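Local atomic coordinates of cryptochrome DASH, chloroplastic/mitochondrial (Arabidopsis thaliana, PDB entry 2VTB), a protein that repairs cyclobutane pyrimidine dimers in single-stranded DNA as an FAD-dependent photolyase, binds DNA without sequence specificity and may act as a photoreceptor. Residues F186-L191 / F333-I338. Residues are numbered along the deposited sequence; the frame is centred on the assembly and turned at random.
Sequences FDVFDL and FRFLSI. With MHF (5,10-methenyl-6,7,8-trihydrofolic acid), chain Q.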
# COMPACT_ATOMS: atom_id res chain seq x y z
N PHE A 186 -13.90 2.85 -1.77
CA PHE A 186 -12.74 2.97 -2.66
C PHE A 186 -11.56 2.22 -2.03
O PHE A 186 -11.55 2.02 -0.81
CB PHE A 186 -12.38 4.46 -2.89
CG PHE A 186 -12.78 5.37 -1.75
CD1 PHE A 186 -12.21 5.24 -0.49
CD2 PHE A 186 -13.74 6.36 -1.94
CE1 PHE A 186 -12.60 6.06 0.56
CE2 PHE A 186 -14.13 7.19 -0.89
CZ PHE A 186 -13.56 7.04 0.36
N ASP A 187 -10.60 1.77 -2.84
CA ASP A 187 -9.31 1.32 -2.29
C ASP A 187 -8.57 2.55 -1.80
O ASP A 187 -8.77 3.64 -2.32
CB ASP A 187 -8.44 0.58 -3.32
CG ASP A 187 -7.17 -0.02 -2.70
OD1 ASP A 187 -7.28 -1.09 -2.05
OD2 ASP A 187 -6.07 0.58 -2.82
N VAL A 188 -7.72 2.36 -0.79
CA VAL A 188 -7.00 3.48 -0.18
C VAL A 188 -6.06 4.20 -1.16
O VAL A 188 -5.75 5.36 -0.95
CB VAL A 188 -6.23 3.06 1.09
CG1 VAL A 188 -7.23 2.61 2.18
CG2 VAL A 188 -5.22 1.95 0.79
N PHE A 189 -5.61 3.52 -2.22
CA PHE A 189 -4.83 4.19 -3.27
C PHE A 189 -5.65 5.29 -3.96
O PHE A 189 -5.08 6.23 -4.49
CB PHE A 189 -4.33 3.18 -4.31
CG PHE A 189 -3.00 2.56 -3.96
CD1 PHE A 189 -2.55 2.48 -2.64
CD2 PHE A 189 -2.19 2.02 -4.96
CE1 PHE A 189 -1.32 1.91 -2.34
CE2 PHE A 189 -0.96 1.44 -4.67
CZ PHE A 189 -0.53 1.38 -3.36
N ASP A 190 -6.98 5.16 -3.94
CA ASP A 190 -7.87 6.18 -4.49
C ASP A 190 -8.61 6.97 -3.41
O ASP A 190 -9.68 7.52 -3.66
CB ASP A 190 -8.84 5.53 -5.48
CG ASP A 190 -8.20 5.30 -6.83
OD1 ASP A 190 -8.18 6.24 -7.66
OD2 ASP A 190 -7.69 4.21 -7.06
N LEU A 191 -8.02 7.04 -2.22
CA LEU A 191 -8.55 7.86 -1.14
C LEU A 191 -8.66 9.30 -1.63
O LEU A 191 -7.71 9.82 -2.21
CB LEU A 191 -7.63 7.79 0.09
CG LEU A 191 -8.17 8.37 1.40
CD1 LEU A 191 -9.19 7.42 2.02
CD2 LEU A 191 -7.02 8.64 2.36
N PHE A 333 -6.62 10.27 8.33
CA PHE A 333 -5.16 10.32 8.38
C PHE A 333 -4.53 8.92 8.42
O PHE A 333 -3.46 8.72 7.87
CB PHE A 333 -4.66 11.16 9.55
CG PHE A 333 -4.81 12.63 9.34
CD1 PHE A 333 -4.25 13.25 8.23
CD2 PHE A 333 -5.51 13.41 10.24
CE1 PHE A 333 -4.39 14.62 8.02
CE2 PHE A 333 -5.64 14.78 10.05
CZ PHE A 333 -5.08 15.38 8.94
N ARG A 334 -5.19 7.98 9.07
CA ARG A 334 -4.75 6.58 9.06
C ARG A 334 -4.70 6.03 7.62
O ARG A 334 -3.67 5.52 7.17
CB ARG A 334 -5.65 5.74 9.98
CG ARG A 334 -5.54 4.23 9.82
CD ARG A 334 -4.29 3.66 10.41
NE ARG A 334 -4.27 3.78 11.87
CZ ARG A 334 -3.33 3.27 12.66
NH1 ARG A 334 -2.31 2.58 12.14
NH2 ARG A 334 -3.40 3.46 13.97
N PHE A 335 -5.80 6.19 6.87
CA PHE A 335 -5.85 5.74 5.48
C PHE A 335 -4.91 6.53 4.57
O PHE A 335 -4.31 5.97 3.66
CB PHE A 335 -7.29 5.79 4.93
CG PHE A 335 -8.24 4.86 5.64
CD1 PHE A 335 -7.93 3.52 5.80
CD2 PHE A 335 -9.46 5.32 6.12
CE1 PHE A 335 -8.79 2.66 6.47
CE2 PHE A 335 -10.33 4.46 6.78
CZ PHE A 335 -10.00 3.13 6.95
N LEU A 336 -4.78 7.82 4.84
CA LEU A 336 -3.89 8.69 4.07
C LEU A 336 -2.42 8.27 4.22
O LEU A 336 -1.64 8.41 3.28
CB LEU A 336 -4.09 10.15 4.49
CG LEU A 336 -3.58 11.25 3.56
CD1 LEU A 336 -4.33 11.23 2.22
CD2 LEU A 336 -3.71 12.61 4.24
N SER A 337 -2.04 7.74 5.39
CA SER A 337 -0.68 7.23 5.61
C SER A 337 -0.33 6.09 4.65
O SER A 337 0.84 5.94 4.24
CB SER A 337 -0.48 6.77 7.06
OG SER A 337 -1.08 5.51 7.32
N ILE A 338 -1.34 5.30 4.27
CA ILE A 338 -1.14 4.22 3.29
C ILE A 338 -0.97 4.82 1.90
O ILE A 338 -0.05 4.45 1.16
CB ILE A 338 -2.31 3.21 3.29
CG1 ILE A 338 -2.56 2.64 4.69
CG2 ILE A 338 -2.02 2.04 2.30
CD1 ILE A 338 -3.81 1.80 4.80
N1 MHF Q . -4.13 0.38 -16.64
C2 MHF Q . -4.32 -0.57 -15.70
NA2 MHF Q . -4.25 -1.86 -16.09
N3 MHF Q . -4.59 -0.29 -14.39
C4 MHF Q . -4.69 0.98 -13.94
O4 MHF Q . -4.94 1.20 -12.74
C4A MHF Q . -4.50 2.07 -14.92
N5 MHF Q . -4.52 3.44 -14.64
C6 MHF Q . -4.98 4.26 -15.76
C7 MHF Q . -4.00 4.07 -16.89
N8 MHF Q . -3.99 2.65 -17.24
C8A MHF Q . -4.20 1.68 -16.32
C9 MHF Q . -5.04 5.66 -15.14
N10 MHF Q . -4.87 5.39 -13.70
C11 MHF Q . -5.21 3.98 -13.47
C12 MHF Q . -5.99 8.23 -10.77
C13 MHF Q . -6.20 6.87 -10.56
C14 MHF Q . -5.85 5.94 -11.52
C15 MHF Q . -5.29 6.35 -12.74
C16 MHF Q . -5.03 7.70 -12.94
C17 MHF Q . -5.39 8.64 -11.97
C MHF Q . -6.34 9.25 -9.71
O MHF Q . -5.81 10.35 -9.80
N MHF Q . -7.12 8.96 -8.66
CA MHF Q . -7.33 9.90 -7.55
CB MHF Q . -8.54 9.49 -6.72
CG MHF Q . -9.83 9.42 -7.53
CD MHF Q . -10.08 10.72 -8.23
OE1 MHF Q . -10.16 10.69 -9.48
OE2 MHF Q . -10.16 11.78 -7.56
CT MHF Q . -6.16 10.02 -6.61
O1 MHF Q . -6.14 11.01 -5.83
O2 MHF Q . -5.25 9.15 -6.62
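Val188 and Leu191 come down on one side of residues 333-338 of helix 318-340 from a loop with one 3-10 turn, the CA of Val188 standing 6.2 Å from the CA of Phe335. No hydrogen bond crosses. The two methyls of Val188 part company: CG1 meets the Phe335 ring obliquely at CD1 (3.8 Å), while CG2 presses on CG2 of Ile338 at 3.5 Å. One turn on, Leu191 has CG anti to its own N (chi1 -169°), carrying its fork to the helix. There CD1 rests on CB of Phe335, and CD2 drops against the backbone, 3.4 Å from N of Leu336, with CD1 of Leu336 beside it. Phe198 of helix 195-205 touches both Leu191 and Phe335.

An Asx turn opens the 3-10 turn: Phe189 N bonds OD2 of Asp187 nearly straight (169°), from above the carboxylate plane. Asp190 and Lys339 belong to a methenyltetrahydrofolate pocket: Asp190 OD1 accepts from the folate amide N at 3.1 Å, Lys339 NZ hydrogen-bonds both Leu191 O and the folate, and a neighbouring subunit hydrogen-bonds it too. The contact thus joins the loop after the parallel sheet's last strand, in the N-terminal photolyase region, to the FAD-binding region at a folate pocket shared between two subunits.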